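Local coordinates for SWD1-like protein (Myceliophthora thermophila, PDB 6E29) that probably serves as a WD-repeat beta-propeller subunit of COMPASS, the complex that methylates a lysine in the tail of histone H3, at residues B[39-44]-B[71-76]; B[64-69]-B[90-95]; B[81-86]-B[114-119]; B[121-126]-B[133-138]. All blocks are in the same frame, centred on the assembly; numbering follows the deposited sequence.

Contact 1: B[39-44]-B[71-76]; sequences FLASGR and TSLSWS
W75 meets A41 CB and F39 CB obliquely, neither over the face of its indole nor at the edge. Its CG stands beside the backbone N, anti to the carbonyl carbon (chi1 -71°), which starts the ring off toward strand 39-44. A41 CB lies 3.7 Å from W75 CZ2 and spans across to the NE1 side of the indole, while the backbone N of A41 lies in the ring plane at the edge. F39 adds its CB, 3.9 Å from W75 CH2, but its phenyl ring leads away from strand 71-75, and the side chain also touches I51. L73, two residues before W75, takes the other flank of A41: its CD1 lies 3.9 Å from A41 CB and 3.6 Å from A41 O, and reaches on to the backbone N of G43. An alanine at A41 and a glycine at G43 suit their places, because the leucine branch and the indole press on the strand itself. The two strands run nearly antiparallel (158°) with axes 7.8 Å apart, facing each other through side chains as members of successive propeller blades. An alanine in place of W75 would probably open a gap beside A41 and F39 and deprive R32 O of the indole N-H. The contact across the seam is therefore apolar, fitted by shape, and the polar N-H of the large ring is paid for by a carbonyl of strand 28-33, which ties the tryptophan to the preceding blade.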
loop_
_atom_site.group_PDB
_atom_site.type_symbol
_atom_site.label_atom_id
_atom_site.label_comp_id
_atom_site.label_asym_id
_atom_site.label_seq_id
_atom_site.Cartn_x
_atom_site.Cartn_y
_atom_site.Cartn_z
ATOM N N PHE B 39 11.787 -7.433 -12.802
ATOM C CA PHE B 39 10.438 -7.502 -13.344
ATOM C C PHE B 39 9.552 -6.439 -12.696
ATOM O O PHE B 39 9.723 -6.069 -11.528
ATOM C CB PHE B 39 9.781 -8.900 -13.125
ATOM C CG PHE B 39 10.353 -9.978 -13.949
ATOM C CD1 PHE B 39 9.930 -10.153 -15.247
ATOM C CD2 PHE B 39 11.332 -10.827 -13.439
ATOM C CE1 PHE B 39 10.471 -11.181 -16.031
ATOM C CE2 PHE B 39 11.889 -11.854 -14.244
ATOM C CZ PHE B 39 11.453 -12.011 -15.513
ATOM N N LEU B 40 8.577 -5.970 -13.471
ATOM C CA LEU B 40 7.624 -4.970 -13.006
ATOM C C LEU B 40 6.235 -5.474 -13.318
ATOM O O LEU B 40 5.977 -5.959 -14.425
ATOM C CB LEU B 40 7.855 -3.621 -13.679
ATOM C CG LEU B 40 6.778 -2.578 -13.384
ATOM C CD1 LEU B 40 6.981 -2.003 -11.977
ATOM C CD2 LEU B 40 6.840 -1.499 -14.457
ATOM N N ALA B 41 5.353 -5.436 -12.326
ATOM C CA ALA B 41 3.980 -5.784 -12.571
ATOM C C ALA B 41 3.153 -4.525 -12.742
ATOM O O ALA B 41 3.386 -3.523 -12.065
ATOM C CB ALA B 41 3.417 -6.602 -11.409
ATOM N N SER B 42 2.206 -4.586 -13.646
ATOM C CA SER B 42 1.284 -3.496 -13.922
ATOM C C SER B 42 -0.143 -4.033 -13.847
ATOM O O SER B 42 -0.425 -5.133 -14.321
ATOM C CB SER B 42 1.591 -2.887 -15.316
ATOM O OG SER B 42 0.698 -1.854 -15.624
ATOM N N GLY B 43 -1.055 -3.279 -13.240
ATOM C CA GLY B 43 -2.466 -3.648 -13.233
ATOM C C GLY B 43 -3.186 -2.580 -14.029
ATOM O O GLY B 43 -2.724 -1.428 -14.086
ATOM N N ARG B 44 -4.289 -2.966 -14.675
ATOM C CA ARG B 44 -4.976 -2.109 -15.638
ATOM C C ARG B 44 -6.422 -1.899 -15.237
ATOM O O ARG B 44 -6.992 -2.638 -14.422
ATOM C CB ARG B 44 -4.909 -2.693 -17.069
ATOM C CG ARG B 44 -3.624 -3.491 -17.285
ATOM C CD ARG B 44 -3.286 -3.828 -18.698
ATOM N NE ARG B 44 -4.420 -4.083 -19.545
ATOM C CZ ARG B 44 -4.318 -4.566 -20.788
ATOM N NH1 ARG B 44 -3.122 -4.867 -21.291
ATOM N NH2 ARG B 44 -5.410 -4.761 -21.516
ATOM N N THR B 71 -6.320 -2.655 -7.952
ATOM C CA THR B 71 -6.029 -1.722 -6.879
ATOM C C THR B 71 -4.732 -1.993 -6.133
ATOM O O THR B 71 -4.214 -1.064 -5.508
ATOM C CB THR B 71 -7.167 -1.727 -5.850
ATOM O OG1 THR B 71 -7.419 -3.085 -5.477
ATOM C CG2 THR B 71 -8.467 -1.129 -6.469
ATOM N N SER B 72 -4.183 -3.214 -6.171
ATOM C CA SER B 72 -2.892 -3.446 -5.532
ATOM C C SER B 72 -2.221 -4.684 -6.086
ATOM O O SER B 72 -2.856 -5.553 -6.707
ATOM C CB SER B 72 -2.994 -3.570 -3.999
ATOM O OG SER B 72 -3.573 -4.817 -3.618
ATOM N N LEU B 73 -0.901 -4.691 -5.910
ATOM C CA LEU B 73 -0.024 -5.773 -6.339
ATOM C C LEU B 73 1.019 -5.977 -5.272
ATOM O O LEU B 73 1.604 -5.006 -4.802
ATOM C CB LEU B 73 0.728 -5.430 -7.644
ATOM C CG LEU B 73 -0.144 -5.113 -8.829
ATOM C CD1 LEU B 73 0.680 -4.270 -9.858
ATOM C CD2 LEU B 73 -0.654 -6.434 -9.483
ATOM N N SER B 74 1.290 -7.238 -4.949
ATOM C CA SER B 74 2.196 -7.599 -3.875
ATOM C C SER B 74 2.939 -8.860 -4.272
ATOM O O SER B 74 2.305 -9.880 -4.566
ATOM C CB SER B 74 1.382 -7.833 -2.584
ATOM O OG SER B 74 2.172 -8.344 -1.536
ATOM N N TRP B 75 4.260 -8.795 -4.257
ATOM C CA TRP B 75 5.094 -9.891 -4.723
ATOM C C TRP B 75 5.555 -10.736 -3.553
ATOM O O TRP B 75 5.789 -10.220 -2.466
ATOM C CB TRP B 75 6.339 -9.384 -5.428
ATOM C CG TRP B 75 6.174 -8.745 -6.781
ATOM C CD1 TRP B 75 5.820 -7.416 -7.052
ATOM C CD2 TRP B 75 6.450 -9.353 -8.049
ATOM N NE1 TRP B 75 5.860 -7.202 -8.416
ATOM C CE2 TRP B 75 6.237 -8.370 -9.047
ATOM C CE3 TRP B 75 6.827 -10.650 -8.445
ATOM C CZ2 TRP B 75 6.395 -8.639 -10.415
ATOM C CZ3 TRP B 75 7.009 -10.910 -9.815
ATOM C CH2 TRP B 75 6.781 -9.915 -10.779
ATOM N N SER B 76 5.744 -12.026 -3.807
ATOM C CA SER B 76 6.298 -12.914 -2.792
ATOM C C SER B 76 7.793 -12.636 -2.646
ATOM O O SER B 76 8.421 -12.055 -3.532
ATOM C CB SER B 76 6.078 -14.388 -3.161
ATOM O OG SER B 76 6.846 -14.756 -4.309
#

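Contact 2: B[64-69]-B[90-95]; sequences RGHSKN and KVILWD
The imidazole of H66 carries I92 CD1 over one face, offset toward the rim, 4.0 Å from the ring centroid and 20° off its normal, while K90 O lies in the ring plane at the edge, 3.5 Å from H66 CE1. The indole of W94 likewise has a branch of I92 on one face, here CG2, and receives the loop edge-on: G65 N lies in its plane, 3.7 Å from W94 CH2. I92 is thus wedged between the two rings, and a branched aliphatic chain suits a place that needs a methyl for each. G65 has to be a glycine, since a CB there would clash with I92 CD1 and W94 CH2. The chain of K90 bends at chi3 (67°), and NZ donates to G65 O at 2.9 Å, nearly along the C=O axis. S84 OG gathers H66 NE2 and W94 NE1. An alanine in place of H66 would probably leave S84 OG without its imidazole partner and take the ring face from I92 CD1. H66, S84 and W94 correspond to the His, Ser and Trp of the Asp-His-Ser/Thr-Trp tetrad of WD40 repeats, although the buried H66 ND1, where the Asp would bond, has no partner in the model.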
loop_
_atom_site.group_PDB
_atom_site.type_symbol
_atom_site.label_atom_id
_atom_site.label_comp_id
_atom_site.label_asym_id
_atom_site.label_seq_id
_atom_site.Cartn_x
_atom_site.Cartn_y
_atom_site.Cartn_z
ATOM N N ARG B 64 -5.108 -12.557 -16.876
ATOM C CA ARG B 64 -6.485 -12.071 -16.939
ATOM C C ARG B 64 -7.297 -12.896 -15.953
ATOM O O ARG B 64 -7.618 -14.060 -16.203
ATOM C CB ARG B 64 -7.007 -12.128 -18.385
ATOM C CG ARG B 64 -5.979 -11.537 -19.383
ATOM C CD ARG B 64 -6.554 -11.190 -20.757
ATOM N NE ARG B 64 -5.555 -11.268 -21.823
ATOM C CZ ARG B 64 -5.246 -10.255 -22.630
ATOM N NH1 ARG B 64 -5.835 -9.077 -22.449
ATOM N NH2 ARG B 64 -4.332 -10.404 -23.596
ATOM N N GLY B 65 -7.585 -12.303 -14.795
ATOM C CA GLY B 65 -8.375 -12.979 -13.794
ATOM C C GLY B 65 -9.357 -12.008 -13.194
ATOM O O GLY B 65 -10.383 -12.405 -12.640
ATOM N N HIS B 66 -9.050 -10.726 -13.283
ATOM C CA HIS B 66 -9.970 -9.707 -12.801
ATOM C C HIS B 66 -10.633 -9.054 -14.008
ATOM O O HIS B 66 -10.091 -9.064 -15.126
ATOM C CB HIS B 66 -9.242 -8.622 -11.974
ATOM C CG HIS B 66 -8.376 -9.143 -10.865
ATOM N ND1 HIS B 66 -8.782 -9.146 -9.545
ATOM C CD2 HIS B 66 -7.109 -9.623 -10.867
ATOM C CE1 HIS B 66 -7.812 -9.626 -8.790
ATOM N NE2 HIS B 66 -6.794 -9.941 -9.565
ATOM N N SER B 67 -11.778 -8.424 -13.755
ATOM C CA SER B 67 -12.464 -7.613 -14.754
ATOM C C SER B 67 -12.671 -6.154 -14.350
ATOM O O SER B 67 -13.314 -5.410 -15.100
ATOM C CB SER B 67 -13.822 -8.239 -15.094
ATOM O OG SER B 67 -14.678 -8.148 -13.951
ATOM N N LYS B 68 -12.173 -5.718 -13.194
ATOM C CA LYS B 68 -12.330 -4.330 -12.780
ATOM C C LYS B 68 -10.953 -3.809 -12.407
ATOM O O LYS B 68 -9.975 -4.566 -12.396
ATOM C CB LYS B 68 -13.351 -4.177 -11.618
ATOM C CG LYS B 68 -14.865 -4.128 -12.091
ATOM C CD LYS B 68 -15.687 -3.116 -11.257
ATOM C CE LYS B 68 -16.451 -3.759 -10.097
ATOM N NZ LYS B 68 -16.536 -2.869 -8.880
ATOM N N ASN B 69 -10.879 -2.500 -12.113
ATOM C CA ASN B 69 -9.598 -1.846 -11.879
ATOM C C ASN B 69 -8.768 -2.595 -10.851
ATOM O O ASN B 69 -9.220 -2.853 -9.732
ATOM C CB ASN B 69 -9.782 -0.408 -11.381
ATOM C CG ASN B 69 -10.626 0.436 -12.312
ATOM O OD1 ASN B 69 -11.536 -0.061 -12.966
ATOM N ND2 ASN B 69 -10.338 1.727 -12.357
ATOM N N LYS B 90 -12.146 -8.970 -5.696
ATOM C CA LYS B 90 -11.409 -10.218 -5.782
ATOM C C LYS B 90 -9.933 -10.021 -5.459
ATOM O O LYS B 90 -9.343 -8.957 -5.707
ATOM C CB LYS B 90 -11.551 -10.823 -7.187
ATOM C CG LYS B 90 -12.991 -10.997 -7.635
ATOM C CD LYS B 90 -13.096 -11.399 -9.133
ATOM C CE LYS B 90 -12.554 -12.785 -9.437
ATOM N NZ LYS B 90 -12.615 -13.083 -10.909
ATOM N N VAL B 91 -9.344 -11.064 -4.887
ATOM C CA VAL B 91 -7.901 -11.179 -4.675
ATOM C C VAL B 91 -7.449 -12.513 -5.277
ATOM O O VAL B 91 -8.078 -13.558 -5.026
ATOM C CB VAL B 91 -7.542 -11.110 -3.176
ATOM C CG1 VAL B 91 -6.072 -11.360 -2.964
ATOM C CG2 VAL B 91 -7.899 -9.748 -2.589
ATOM N N ILE B 92 -6.360 -12.485 -6.051
ATOM C CA ILE B 92 -5.846 -13.676 -6.742
ATOM C C ILE B 92 -4.355 -13.806 -6.466
ATOM O O ILE B 92 -3.622 -12.809 -6.512
ATOM C CB ILE B 92 -6.103 -13.602 -8.266
ATOM C CG1 ILE B 92 -7.607 -13.644 -8.575
ATOM C CG2 ILE B 92 -5.326 -14.695 -9.023
ATOM C CD1 ILE B 92 -7.913 -13.440 -10.081
ATOM N N LEU B 93 -3.907 -15.027 -6.198
ATOM C CA LEU B 93 -2.497 -15.356 -6.084
ATOM C C LEU B 93 -2.100 -16.087 -7.353
ATOM O O LEU B 93 -2.576 -17.208 -7.608
ATOM C CB LEU B 93 -2.169 -16.241 -4.887
ATOM C CG LEU B 93 -0.640 -16.367 -4.792
ATOM C CD1 LEU B 93 -0.048 -15.041 -4.514
ATOM C CD2 LEU B 93 -0.281 -17.300 -3.681
ATOM N N TRP B 94 -1.263 -15.427 -8.157
ATOM C CA TRP B 94 -0.736 -15.961 -9.404
ATOM C C TRP B 94 0.555 -16.721 -9.132
ATOM O O TRP B 94 1.397 -16.278 -8.339
ATOM C CB TRP B 94 -0.453 -14.820 -10.404
ATOM C CG TRP B 94 -1.647 -14.015 -10.716
ATOM C CD1 TRP B 94 -2.033 -12.848 -10.120
ATOM C CD2 TRP B 94 -2.656 -14.325 -11.682
ATOM N NE1 TRP B 94 -3.216 -12.399 -10.667
ATOM C CE2 TRP B 94 -3.618 -13.289 -11.634
ATOM C CE3 TRP B 94 -2.822 -15.363 -12.620
ATOM C CZ2 TRP B 94 -4.738 -13.264 -12.477
ATOM C CZ3 TRP B 94 -3.942 -15.343 -13.448
ATOM C CH2 TRP B 94 -4.887 -14.305 -13.368
ATOM N N ASP B 95 0.717 -17.845 -9.807
ATOM C CA ASP B 95 1.992 -18.544 -9.888
ATOM C C ASP B 95 2.651 -18.128 -11.216
ATOM O O ASP B 95 2.169 -18.475 -12.305
ATOM C CB ASP B 95 1.753 -20.052 -9.787
ATOM C CG ASP B 95 3.035 -20.880 -9.791
ATOM O OD1 ASP B 95 4.141 -20.322 -9.980
ATOM O OD2 ASP B 95 2.911 -22.114 -9.607
#

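Contact 3: B[81-86]-B[114-119]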
loop_
_atom_site.group_PDB
_atom_site.type_symbol
_atom_site.label_atom_id
_atom_site.label_comp_id
_atom_site.label_asym_id
_atom_site.label_seq_id
_atom_site.Cartn_x
_atom_site.Cartn_y
_atom_site.Cartn_z
ATOM N N TYR B 81 5.472 -15.618 -6.909
ATOM C CA TYR B 81 4.044 -15.424 -6.714
ATOM C C TYR B 81 3.706 -13.937 -6.658
ATOM O O TYR B 81 4.515 -13.123 -6.231
ATOM C CB TYR B 81 3.556 -16.105 -5.403
ATOM C CG TYR B 81 3.860 -17.611 -5.409
ATOM C CD1 TYR B 81 3.031 -18.483 -6.076
ATOM C CD2 TYR B 81 4.972 -18.124 -4.735
ATOM C CE1 TYR B 81 3.298 -19.867 -6.092
ATOM C CE2 TYR B 81 5.258 -19.517 -4.744
ATOM C CZ TYR B 81 4.408 -20.366 -5.417
ATOM O OH TYR B 81 4.659 -21.716 -5.446
ATOM N N LEU B 82 2.525 -13.591 -7.162
ATOM C CA LEU B 82 2.081 -12.200 -7.208
ATOM C C LEU B 82 0.629 -12.158 -6.797
ATOM O O LEU B 82 -0.208 -12.853 -7.378
ATOM C CB LEU B 82 2.257 -11.594 -8.611
ATOM C CG LEU B 82 1.753 -10.152 -8.848
ATOM C CD1 LEU B 82 2.528 -9.210 -7.998
ATOM C CD2 LEU B 82 1.908 -9.823 -10.334
ATOM N N LEU B 83 0.326 -11.334 -5.804
ATOM C CA LEU B 83 -1.023 -11.200 -5.302
ATOM C C LEU B 83 -1.619 -9.915 -5.872
ATOM O O LEU B 83 -1.043 -8.838 -5.718
ATOM C CB LEU B 83 -0.979 -11.159 -3.782
ATOM C CG LEU B 83 -2.322 -11.217 -3.095
ATOM C CD1 LEU B 83 -2.819 -12.643 -3.068
ATOM C CD2 LEU B 83 -2.146 -10.649 -1.662
ATOM N N SER B 84 -2.731 -10.033 -6.570
ATOM C CA SER B 84 -3.395 -8.874 -7.161
ATOM C C SER B 84 -4.802 -8.706 -6.592
ATOM O O SER B 84 -5.496 -9.684 -6.294
ATOM C CB SER B 84 -3.460 -8.998 -8.705
ATOM O OG SER B 84 -4.077 -10.248 -9.109
ATOM N N ALA B 85 -5.248 -7.465 -6.486
ATOM C CA ALA B 85 -6.568 -7.193 -5.947
ATOM C C ALA B 85 -7.271 -6.197 -6.853
ATOM O O ALA B 85 -6.607 -5.417 -7.527
ATOM C CB ALA B 85 -6.461 -6.618 -4.529
ATOM N N CYS B 86 -8.610 -6.191 -6.859
ATOM C CA CYS B 86 -9.322 -5.298 -7.767
ATOM C C CYS B 86 -10.513 -4.653 -7.082
ATOM O O CYS B 86 -10.922 -5.046 -5.993
ATOM C CB CYS B 86 -9.795 -6.034 -9.037
ATOM S SG CYS B 86 -11.109 -7.232 -8.798
ATOM N N ALA B 114 -4.353 -5.488 -0.913
ATOM C CA ALA B 114 -4.036 -6.739 -0.222
ATOM C C ALA B 114 -2.526 -6.960 -0.244
ATOM O O ALA B 114 -1.870 -6.714 -1.262
ATOM C CB ALA B 114 -4.768 -7.961 -0.850
ATOM N N GLU B 115 -1.972 -7.393 0.899
ATOM C CA GLU B 115 -0.530 -7.545 1.059
ATOM C C GLU B 115 -0.207 -8.969 1.454
ATOM O O GLU B 115 -0.872 -9.533 2.331
ATOM C CB GLU B 115 0.043 -6.636 2.127
ATOM C CG GLU B 115 0.152 -5.185 1.684
ATOM C CD GLU B 115 1.390 -4.955 0.841
ATOM O OE1 GLU B 115 2.496 -5.204 1.359
ATOM O OE2 GLU B 115 1.257 -4.560 -0.345
ATOM N N LEU B 116 0.831 -9.528 0.846
ATOM C CA LEU B 116 1.283 -10.878 1.228
ATOM C C LEU B 116 2.108 -10.844 2.511
ATOM O O LEU B 116 2.845 -9.895 2.789
ATOM C CB LEU B 116 2.116 -11.497 0.104
ATOM C CG LEU B 116 1.376 -12.190 -1.026
ATOM C CD1 LEU B 116 2.420 -12.678 -2.093
ATOM C CD2 LEU B 116 0.538 -13.380 -0.521
ATOM N N HIS B 117 1.938 -11.876 3.337
ATOM C CA HIS B 117 2.811 -12.028 4.495
ATOM C C HIS B 117 4.263 -12.048 4.009
ATOM O O HIS B 117 4.570 -12.769 3.050
ATOM C CB HIS B 117 2.470 -13.328 5.236
ATOM C CG HIS B 117 3.166 -13.477 6.552
ATOM N ND1 HIS B 117 4.518 -13.748 6.646
ATOM C CD2 HIS B 117 2.693 -13.450 7.824
ATOM C CE1 HIS B 117 4.851 -13.858 7.921
ATOM N NE2 HIS B 117 3.762 -13.683 8.658
ATOM N N PRO B 118 5.175 -11.281 4.621
ATOM C CA PRO B 118 6.525 -11.135 4.036
ATOM C C PRO B 118 7.343 -12.406 4.005
ATOM O O PRO B 118 8.388 -12.428 3.337
ATOM C CB PRO B 118 7.192 -10.102 4.941
ATOM C CG PRO B 118 6.037 -9.416 5.649
ATOM C CD PRO B 118 4.999 -10.433 5.822
ATOM N N TRP B 119 6.944 -13.450 4.731
ATOM C CA TRP B 119 7.695 -14.701 4.707
ATOM C C TRP B 119 6.862 -15.894 4.270
ATOM O O TRP B 119 7.324 -17.025 4.401
ATOM C CB TRP B 119 8.295 -15.003 6.079
ATOM C CG TRP B 119 9.289 -13.998 6.605
ATOM C CD1 TRP B 119 9.012 -12.770 7.163
ATOM C CD2 TRP B 119 10.707 -14.164 6.689
ATOM N NE1 TRP B 119 10.173 -12.168 7.580
ATOM C CE2 TRP B 119 11.230 -12.990 7.283
ATOM C CE3 TRP B 119 11.593 -15.177 6.291
ATOM C CZ2 TRP B 119 12.602 -12.812 7.520
ATOM C CZ3 TRP B 119 12.963 -15.005 6.535
ATOM C CH2 TRP B 119 13.451 -13.822 7.137
HETATM O O HOH W 1 -2.409 -7.264 -3.904
#
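Strands 81-86 and 114-117 run nearly antiparallel (157°), their axes 7.2 Å apart, with L83 opposite L116 and A85 opposite A114. The arrangement is the seam between two blades of a beta-propeller: the second strand of one sheet meets the first strand of the next through side chains. L83 does most of the work. Its CG stands anti to the backbone N (chi1 -172°), and from it the CD2 branch reaches A114 CB at 3.8 Å. The two leucines cross obliquely: L116 CG sits against both CB and CD2 of L83, 3.8 Å from L83 CB, and the CD2 branches touch as well. A85 faces A114 methyl to methyl, CB to CB at 4.3 Å; alanines suit this end, where the CA atoms of the pair come nearer than those of the leucines. F124 of the neighbouring strand packs on both L83 and A114 and continues the apolar layer. Polar ties between the same two blades come from strand 70-75, where S72 OG and S74 OG bond to the backbone N of A114 and L116. Across the contact itself, one water bridges the two backbones, donating a hydrogen bond of 2.8 Å to L83 O and another of 2.8 Å to A114 O.

Contact 4: B[121-126]-B[133-138]; sequences HHQFAA and PMLVDI
F124 and V136 form the tight part of this antiparallel hairpin, which makes up the second and third strands of a propeller blade. F124 CG takes the crowded position between backbone N and carbonyl carbon (chi1 71°), and V136 CB lies over one face of the ring, 3.9 Å from the centroid. The two side chains run side by side in the same direction. I138 meets the ring at about a right angle instead, setting CG2 at its edge, 3.7 Å from F124 CE2. Branched aliphatics suit these places because they fill the face and rim of a flat ring, and F107 and A114 extend the same apolar layer. Backbone bonds lock the register: F124 and V136 make a hydrogen-bonded pair, with V136 N to F124 O at 2.8 Å, and A126 with M134 makes another. M134 is the partly exposed end of this face, its side chain touching R145 and V147.

On the other face A125 and L135 are buried and closely packed, and the looser places are the partly exposed Q123 and D137. Q123 reaches out in extended form and crosses L135, whose CD1 lies 3.3 Å from Q123 OE1. At the H122 end of the hairpin I138 N reaches H122 O at 2.8 Å, standing above the carbonyl plane. The chemistry is thus divided: both faces are apolar at their buried middle, whereas at the margins Q123 OE1 bonds to Y181 OH and H122 NE2 to Y102 OH, while D137 OD1 is held locally by T139 OG1.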
loop_
_atom_site.group_PDB
_atom_site.type_symbol
_atom_site.label_atom_id
_atom_site.label_comp_id
_atom_site.label_asym_id
_atom_site.label_seq_id
_atom_site.Cartn_x
_atom_site.Cartn_y
_atom_site.Cartn_z
ATOM N N HIS B 121 3.874 -16.870 1.307
ATOM C CA HIS B 121 2.910 -16.430 0.300
ATOM C C HIS B 121 1.519 -17.038 0.484
ATOM O O HIS B 121 0.610 -16.688 -0.270
ATOM C CB HIS B 121 3.424 -16.716 -1.112
ATOM C CG HIS B 121 3.733 -18.154 -1.354
ATOM N ND1 HIS B 121 4.978 -18.691 -1.118
ATOM C CD2 HIS B 121 2.963 -19.172 -1.803
ATOM C CE1 HIS B 121 4.962 -19.980 -1.416
ATOM N NE2 HIS B 121 3.751 -20.297 -1.832
ATOM N N HIS B 122 1.303 -17.869 1.507
ATOM C CA HIS B 122 0.011 -18.485 1.791
ATOM C C HIS B 122 -0.822 -17.722 2.825
ATOM O O HIS B 122 -1.799 -18.285 3.342
ATOM C CB HIS B 122 0.205 -19.925 2.273
ATOM C CG HIS B 122 0.714 -20.853 1.213
ATOM N ND1 HIS B 122 1.953 -21.451 1.287
ATOM C CD2 HIS B 122 0.171 -21.249 0.034
ATOM C CE1 HIS B 122 2.138 -22.203 0.214
ATOM N NE2 HIS B 122 1.072 -22.099 -0.561
ATOM N N GLN B 123 -0.457 -16.480 3.164
ATOM C CA GLN B 123 -1.312 -15.661 4.007
ATOM C C GLN B 123 -1.261 -14.238 3.494
ATOM O O GLN B 123 -0.199 -13.763 3.098
ATOM C CB GLN B 123 -0.874 -15.694 5.455
ATOM C CG GLN B 123 -1.868 -15.024 6.362
ATOM C CD GLN B 123 -1.316 -14.699 7.708
ATOM O OE1 GLN B 123 -0.773 -13.617 7.928
ATOM N NE2 GLN B 123 -1.539 -15.588 8.649
ATOM N N PHE B 124 -2.410 -13.567 3.471
ATOM C CA PHE B 124 -2.434 -12.157 3.126
ATOM C C PHE B 124 -3.429 -11.420 4.010
ATOM O O PHE B 124 -4.281 -12.028 4.693
ATOM C CB PHE B 124 -2.761 -11.905 1.622
ATOM C CG PHE B 124 -4.189 -12.190 1.235
ATOM C CD1 PHE B 124 -5.173 -11.224 1.347
ATOM C CD2 PHE B 124 -4.531 -13.440 0.698
ATOM C CE1 PHE B 124 -6.499 -11.522 0.978
ATOM C CE2 PHE B 124 -5.858 -13.738 0.351
ATOM C CZ PHE B 124 -6.844 -12.776 0.495
ATOM N N ALA B 125 -3.269 -10.109 4.025
ATOM C CA ALA B 125 -4.179 -9.191 4.700
ATOM C C ALA B 125 -4.759 -8.197 3.709
ATOM O O ALA B 125 -4.040 -7.647 2.854
ATOM C CB ALA B 125 -3.489 -8.443 5.837
ATOM N N ALA B 126 -6.054 -7.920 3.840
ATOM C CA ALA B 126 -6.694 -6.988 2.908
ATOM C C ALA B 126 -7.529 -5.942 3.646
ATOM O O ALA B 126 -8.092 -6.202 4.710
ATOM C CB ALA B 126 -7.554 -7.757 1.909
ATOM N N PRO B 133 -11.638 -5.334 7.698
ATOM C CA PRO B 133 -10.371 -5.839 7.136
ATOM C C PRO B 133 -10.212 -7.312 7.447
ATOM O O PRO B 133 -10.766 -7.802 8.419
ATOM C CB PRO B 133 -9.303 -5.020 7.862
ATOM C CG PRO B 133 -9.938 -4.680 9.193
ATOM C CD PRO B 133 -11.408 -4.473 8.863
ATOM N N MET B 134 -9.463 -8.022 6.598
ATOM C CA MET B 134 -9.430 -9.483 6.697
ATOM C C MET B 134 -8.007 -10.030 6.620
ATOM O O MET B 134 -7.174 -9.529 5.866
ATOM C CB MET B 134 -10.267 -10.146 5.577
ATOM C CG MET B 134 -11.722 -9.736 5.516
ATOM S SD MET B 134 -12.680 -10.363 6.912
ATOM C CE MET B 134 -12.557 -12.099 6.615
ATOM N N LEU B 135 -7.741 -11.054 7.430
ATOM C CA LEU B 135 -6.552 -11.886 7.320
ATOM C C LEU B 135 -6.986 -13.231 6.737
ATOM O O LEU B 135 -7.840 -13.925 7.311
ATOM C CB LEU B 135 -5.894 -12.051 8.688
ATOM C CG LEU B 135 -4.517 -12.706 8.704
ATOM C CD1 LEU B 135 -3.639 -11.927 7.812
ATOM C CD2 LEU B 135 -3.922 -12.694 10.109
ATOM N N VAL B 136 -6.436 -13.606 5.590
ATOM C CA VAL B 136 -6.892 -14.823 4.914
ATOM C C VAL B 136 -5.746 -15.820 4.812
ATOM O O VAL B 136 -4.657 -15.474 4.351
ATOM C CB VAL B 136 -7.478 -14.525 3.517
ATOM C CG1 VAL B 136 -7.942 -15.836 2.852
ATOM C CG2 VAL B 136 -8.646 -13.543 3.614
ATOM N N ASP B 137 -6.002 -17.066 5.198
ATOM C CA ASP B 137 -5.052 -18.152 4.965
ATOM C C ASP B 137 -5.395 -18.848 3.655
ATOM O O ASP B 137 -6.473 -19.457 3.537
ATOM C CB ASP B 137 -5.099 -19.119 6.154
ATOM C CG ASP B 137 -4.299 -20.399 5.942
ATOM O OD1 ASP B 137 -3.603 -20.581 4.919
ATOM O OD2 ASP B 137 -4.392 -21.274 6.849
ATOM N N ILE B 138 -4.459 -18.817 2.689
ATOM C CA ILE B 138 -4.718 -19.470 1.417
ATOM C C ILE B 138 -3.768 -20.646 1.206
ATOM O O ILE B 138 -3.450 -20.990 0.062
ATOM C CB ILE B 138 -4.638 -18.454 0.268
ATOM C CG1 ILE B 138 -3.262 -17.780 0.258
ATOM C CG2 ILE B 138 -5.767 -17.418 0.414
ATOM C CD1 ILE B 138 -3.105 -16.696 -0.790
#

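From the N terminus, strand 39-44 opens contact 1, and the loop 64-69 opens contact 2 before 71-76 closes the first, so these two cross. Contact 3 opens at 81-86 before 90-95 closes contact 2, so these cross as well, while contacts 1 and 3 stand in series. Contact 3 closes at 114-119, and contact 4 follows as a short hairpin loop nested in none of the others. Contacts 1 and 3 are the seams on the two flanks of the blade that begins with strand 70-75, contact 2 links that blade's entry loop to its third strand, and contact 4 pairs the second and third strands of the next blade, joined to contact 3 by backbone bonds.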